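Local coordinates for protein 3',5'-nucleoside bisphosphate phosphatase (Chromobacterium violaceum, PDB 2YB1) that hydrolyses nucleoside 3',5'-bisphosphates to nucleoside 5'-phosphates and orthophosphate, using three manganese ions per subunit, at residues His7-Pro19 against Trp125-Arg139. Numbering follows the deposited sequence.
With MN (manganese (II) ion), chain C; MN (manganese (II) ion), chain B; AMP (adenosine monophosphate), chain E.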
# COMPACT_ATOMS: atom_id res chain seq x y z
N HIS A 7 -6.36 3.48 -2.28
CA HIS A 7 -5.29 2.92 -1.44
C HIS A 7 -5.67 2.86 0.05
O HIS A 7 -5.83 3.90 0.67
CB HIS A 7 -4.04 3.77 -1.65
CG HIS A 7 -2.79 3.20 -1.07
ND1 HIS A 7 -1.55 3.37 -1.65
CD2 HIS A 7 -2.57 2.48 0.06
CE1 HIS A 7 -0.63 2.78 -0.92
NE2 HIS A 7 -1.22 2.22 0.12
N PHE A 8 -5.74 1.67 0.63
CA PHE A 8 -5.92 1.53 2.09
C PHE A 8 -5.69 0.09 2.51
O PHE A 8 -5.59 -0.80 1.66
CB PHE A 8 -7.30 2.05 2.56
CG PHE A 8 -8.50 1.49 1.81
CD1 PHE A 8 -9.12 0.31 2.24
CD2 PHE A 8 -9.04 2.16 0.71
CE1 PHE A 8 -10.22 -0.21 1.55
CE2 PHE A 8 -10.15 1.65 0.02
CZ PHE A 8 -10.74 0.45 0.45
N HIS A 9 -5.67 -0.15 3.82
CA HIS A 9 -5.25 -1.43 4.39
C HIS A 9 -6.26 -2.02 5.35
O HIS A 9 -7.13 -1.31 5.86
CB HIS A 9 -3.91 -1.27 5.11
CG HIS A 9 -2.79 -0.89 4.19
ND1 HIS A 9 -1.96 -1.82 3.62
CD2 HIS A 9 -2.43 0.31 3.68
CE1 HIS A 9 -1.10 -1.21 2.81
NE2 HIS A 9 -1.37 0.08 2.84
N SER A 10 -6.11 -3.31 5.61
CA SER A 10 -6.99 -4.02 6.53
C SER A 10 -6.12 -4.92 7.39
O SER A 10 -4.89 -4.95 7.20
CB SER A 10 -7.98 -4.89 5.74
OG SER A 10 -7.35 -6.03 5.20
N ARG A 11 -6.74 -5.66 8.31
CA ARG A 11 -6.00 -6.58 9.17
C ARG A 11 -5.35 -7.72 8.38
O ARG A 11 -4.51 -8.46 8.92
CB ARG A 11 -6.90 -7.13 10.29
CG ARG A 11 -7.36 -6.06 11.27
CD ARG A 11 -8.15 -6.66 12.44
NE ARG A 11 -7.24 -7.26 13.41
CZ ARG A 11 -6.59 -6.57 14.35
NH1 ARG A 11 -6.77 -5.25 14.44
NH2 ARG A 11 -5.77 -7.19 15.19
N THR A 12 -5.70 -7.86 7.11
CA THR A 12 -5.00 -8.81 6.25
C THR A 12 -3.50 -8.48 6.21
O THR A 12 -2.67 -9.40 6.20
CB THR A 12 -5.55 -8.86 4.80
OG1 THR A 12 -6.92 -9.28 4.82
CG2 THR A 12 -4.74 -9.85 3.94
N SER A 13 -3.14 -7.20 6.18
CA SER A 13 -1.73 -6.92 6.39
C SER A 13 -1.44 -6.05 7.61
O SER A 13 -1.38 -6.56 8.73
CB SER A 13 -1.12 -6.29 5.14
OG SER A 13 -1.75 -5.06 4.78
N ASP A 14 -1.33 -4.73 7.41
CA ASP A 14 -1.05 -3.81 8.52
C ASP A 14 -2.14 -2.83 8.96
O ASP A 14 -1.87 -1.92 9.76
CB ASP A 14 0.35 -3.18 8.43
CG ASP A 14 0.45 -2.17 7.33
OD1 ASP A 14 -0.49 -2.09 6.52
OD2 ASP A 14 1.47 -1.46 7.29
N GLY A 15 -3.34 -2.94 8.39
CA GLY A 15 -4.44 -2.09 8.83
C GLY A 15 -5.03 -2.58 10.14
O GLY A 15 -4.91 -3.77 10.47
N ALA A 16 -5.66 -1.68 10.89
CA ALA A 16 -6.30 -2.04 12.16
C ALA A 16 -7.72 -2.61 12.01
O ALA A 16 -8.24 -3.24 12.93
CB ALA A 16 -6.30 -0.85 13.11
N LEU A 17 -8.34 -2.38 10.85
CA LEU A 17 -9.73 -2.80 10.63
C LEU A 17 -9.80 -4.00 9.70
O LEU A 17 -9.01 -4.13 8.77
CB LEU A 17 -10.53 -1.65 10.00
CG LEU A 17 -11.14 -0.56 10.89
CD1 LEU A 17 -10.19 -0.12 11.96
CD2 LEU A 17 -11.59 0.62 10.04
N THR A 18 -10.77 -4.88 9.93
CA THR A 18 -10.99 -5.98 9.00
C THR A 18 -11.44 -5.44 7.64
O THR A 18 -11.86 -4.28 7.52
CB THR A 18 -12.06 -6.97 9.52
OG1 THR A 18 -13.33 -6.31 9.56
CG2 THR A 18 -11.69 -7.47 10.93
N PRO A 19 -11.35 -6.27 6.60
CA PRO A 19 -11.84 -5.82 5.29
C PRO A 19 -13.29 -5.31 5.37
O PRO A 19 -13.61 -4.28 4.78
CB PRO A 19 -11.73 -7.09 4.43
CG PRO A 19 -10.56 -7.86 5.08
CD PRO A 19 -10.78 -7.63 6.55
N TRP A 125 -0.51 -7.49 17.83
CA TRP A 125 -1.22 -6.56 16.95
C TRP A 125 -1.46 -7.12 15.54
O TRP A 125 -2.03 -6.44 14.68
CB TRP A 125 -0.43 -5.24 16.86
CG TRP A 125 -0.44 -4.51 18.16
CD1 TRP A 125 0.45 -4.63 19.19
CD2 TRP A 125 -1.42 -3.56 18.58
NE1 TRP A 125 0.08 -3.81 20.23
CE2 TRP A 125 -1.06 -3.13 19.88
CE3 TRP A 125 -2.57 -3.02 17.98
CZ2 TRP A 125 -1.81 -2.20 20.59
CZ3 TRP A 125 -3.31 -2.09 18.70
CH2 TRP A 125 -2.93 -1.69 19.98
N CYS A 126 -1.03 -8.35 15.31
CA CYS A 126 -0.96 -8.89 13.96
C CYS A 126 -1.74 -10.20 13.88
O CYS A 126 -1.39 -11.19 14.51
CB CYS A 126 0.51 -9.09 13.59
SG CYS A 126 0.85 -9.90 12.03
N ASP A 127 -2.83 -10.19 13.10
CA ASP A 127 -3.71 -11.36 13.02
C ASP A 127 -3.05 -12.49 12.25
O ASP A 127 -3.20 -13.67 12.59
CB ASP A 127 -5.03 -11.00 12.35
CG ASP A 127 -5.97 -10.22 13.26
OD1 ASP A 127 -5.64 -9.99 14.44
OD2 ASP A 127 -7.05 -9.84 12.76
N ASN A 128 -2.31 -12.13 11.20
CA ASN A 128 -1.65 -13.10 10.34
C ASN A 128 -0.14 -12.98 10.47
O ASN A 128 0.46 -12.06 9.89
CB ASN A 128 -2.10 -12.85 8.90
CG ASN A 128 -3.62 -12.74 8.78
OD1 ASN A 128 -4.33 -13.75 8.84
ND2 ASN A 128 -4.13 -11.51 8.62
N PRO A 129 0.49 -13.92 11.20
CA PRO A 129 1.93 -13.92 11.51
C PRO A 129 2.84 -13.71 10.30
O PRO A 129 3.86 -13.01 10.41
CB PRO A 129 2.15 -15.31 12.11
CG PRO A 129 0.83 -15.61 12.78
CD PRO A 129 -0.22 -15.03 11.87
N GLU A 130 2.46 -14.27 9.15
CA GLU A 130 3.27 -14.16 7.94
C GLU A 130 3.33 -12.72 7.39
O GLU A 130 4.22 -12.39 6.61
CB GLU A 130 2.73 -15.09 6.86
CG GLU A 130 2.60 -16.54 7.30
CD GLU A 130 3.88 -17.34 7.12
OE1 GLU A 130 4.94 -16.74 6.80
OE2 GLU A 130 3.84 -18.59 7.30
N MET A 131 2.36 -11.90 7.79
CA MET A 131 2.29 -10.50 7.34
C MET A 131 2.93 -9.51 8.32
O MET A 131 2.82 -8.30 8.15
CB MET A 131 0.85 -10.08 7.04
CG MET A 131 0.24 -10.79 5.84
SD MET A 131 1.33 -10.79 4.40
CE MET A 131 2.03 -9.15 4.34
N ILE A 132 3.57 -10.05 9.35
CA ILE A 132 4.15 -9.23 10.42
C ILE A 132 5.02 -8.08 9.85
O ILE A 132 5.87 -8.29 8.98
CB ILE A 132 4.97 -10.11 11.42
CG1 ILE A 132 5.52 -9.28 12.58
CG2 ILE A 132 6.09 -10.88 10.70
CD1 ILE A 132 4.48 -8.80 13.59
N SER A 133 4.80 -6.88 10.36
CA SER A 133 5.29 -5.65 9.71
C SER A 133 5.89 -4.68 10.73
O SER A 133 5.54 -4.74 11.90
CB SER A 133 4.09 -5.00 9.02
OG SER A 133 4.26 -3.62 8.80
N ARG A 134 6.77 -3.79 10.28
CA ARG A 134 7.26 -2.70 11.12
C ARG A 134 6.10 -1.92 11.73
O ARG A 134 6.24 -1.33 12.80
CB ARG A 134 8.14 -1.72 10.33
CG ARG A 134 9.51 -2.29 9.93
CD ARG A 134 10.42 -1.24 9.30
NE ARG A 134 10.02 -0.92 7.93
CZ ARG A 134 10.31 0.22 7.31
NH1 ARG A 134 10.99 1.17 7.95
NH2 ARG A 134 9.91 0.42 6.05
N THR A 135 4.96 -1.90 11.04
CA THR A 135 3.77 -1.19 11.54
C THR A 135 3.31 -1.78 12.86
O THR A 135 2.98 -1.05 13.79
CB THR A 135 2.61 -1.24 10.53
OG1 THR A 135 3.02 -0.65 9.29
CG2 THR A 135 1.38 -0.49 11.07
N HIS A 136 3.29 -3.11 12.94
CA HIS A 136 2.89 -3.78 14.17
C HIS A 136 3.89 -3.52 15.31
O HIS A 136 3.48 -3.34 16.46
CB HIS A 136 2.74 -5.28 13.93
CG HIS A 136 1.78 -5.62 12.84
ND1 HIS A 136 2.16 -6.30 11.69
CD2 HIS A 136 0.46 -5.37 12.70
CE1 HIS A 136 1.11 -6.46 10.91
NE2 HIS A 136 0.06 -5.91 11.50
N PHE A 137 5.18 -3.48 14.98
CA PHE A 137 6.21 -3.15 15.97
C PHE A 137 5.99 -1.75 16.51
O PHE A 137 6.12 -1.50 17.70
CB PHE A 137 7.62 -3.25 15.36
CG PHE A 137 8.20 -4.64 15.37
CD1 PHE A 137 7.80 -5.59 14.43
CD2 PHE A 137 9.12 -5.01 16.34
CE1 PHE A 137 8.32 -6.88 14.46
CE2 PHE A 137 9.64 -6.30 16.38
CZ PHE A 137 9.24 -7.24 15.42
N ALA A 138 5.63 -0.82 15.62
CA ALA A 138 5.39 0.56 16.03
C ALA A 138 4.17 0.66 16.96
O ALA A 138 4.22 1.37 17.97
CB ALA A 138 5.22 1.46 14.81
N ARG A 139 3.09 -0.03 16.62
CA ARG A 139 1.90 -0.02 17.47
C ARG A 139 2.24 -0.55 18.85
O ARG A 139 1.75 -0.02 19.85
CB ARG A 139 0.74 -0.81 16.87
CG ARG A 139 0.14 -0.13 15.68
CD ARG A 139 -1.16 -0.77 15.19
NE ARG A 139 -1.55 -0.06 13.97
CZ ARG A 139 -1.81 -0.63 12.80
NH1 ARG A 139 -1.79 -1.96 12.67
NH2 ARG A 139 -2.12 0.14 11.76
MN MN C . -0.07 1.49 1.84
MN MN B . 1.42 -0.10 5.60
P AMP E . 7.53 -3.45 6.47
O1P AMP E . 8.90 -2.83 6.24
O2P AMP E . 6.93 -3.75 5.11
O3P AMP E . 7.65 -4.58 7.46
O5' AMP E . 6.76 -2.24 7.14
C5' AMP E . 6.51 -1.04 6.42
C4' AMP E . 5.28 -0.34 6.91
O4' AMP E . 5.60 0.42 8.10
C3' AMP E . 4.69 0.69 5.96
O3' AMP E . 3.84 0.11 4.98
C2' AMP E . 3.95 1.66 6.89
O2' AMP E . 2.66 1.15 7.22
C1' AMP E . 4.82 1.61 8.15
N9 AMP E . 5.74 2.76 8.23
C8 AMP E . 6.95 2.86 7.66
N7 AMP E . 7.51 4.08 7.93
C5 AMP E . 6.62 4.78 8.67
C6 AMP E . 6.56 6.11 9.31
N6 AMP E . 7.59 6.99 9.18
N1 AMP E . 5.45 6.43 10.01
C2 AMP E . 4.41 5.58 10.14
N3 AMP E . 4.40 4.35 9.59
C4 AMP E . 5.46 3.90 8.87
O HOH W 1 -1.75 -9.54 9.79
O HOH W 2 -3.76 -7.77 11.85
O HOH W 3 -2.75 -5.27 11.64
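Asp14 holds its CG between its own backbone N and carbonyl carbon (chi1 72°), while Thr135 turns OG1 beside its backbone N (chi1 -59°), and the two side chains meet at about a right angle. This is one wall of the active site of a PHP-family enzyme: the loop after strand 4-5 carries metal ligands, and the start of helix 134-143 faces the nucleotide. Asp14 OD2 binds a manganese at 2.2 Å, with His39, His250 and AMP O2' and O3' also ligands, and lies 2.7 Å from Thr135 OG1. That Thr135 OG1 also sits 2.8 Å from AMP O2', so the metal joins carboxylate and ribose directly and the threonine hydroxyl lies beside both.

Behind the carboxylate, the extended Arg139 brings NH1 and NH2 end-on to Asp14 O, each at 2.9 Å; its NE forms a salt bridge with Glu254. Thr135 CG2 lies over the centre of one face of this guanidinium. His136 NE2 makes a weak hydrogen bond to Ser13 O.

At the outer end, Arg11 forms a side-on salt bridge with Asp127, guanidinium and carboxylate planes 51° apart. Arg11 NE reaches Asp127 OD2 at 2.7 Å and NH2 takes Asp127 OD1, both from above the carboxylate plane, while Arg11 NH1 turns back to Ala16 O at 2.9 Å.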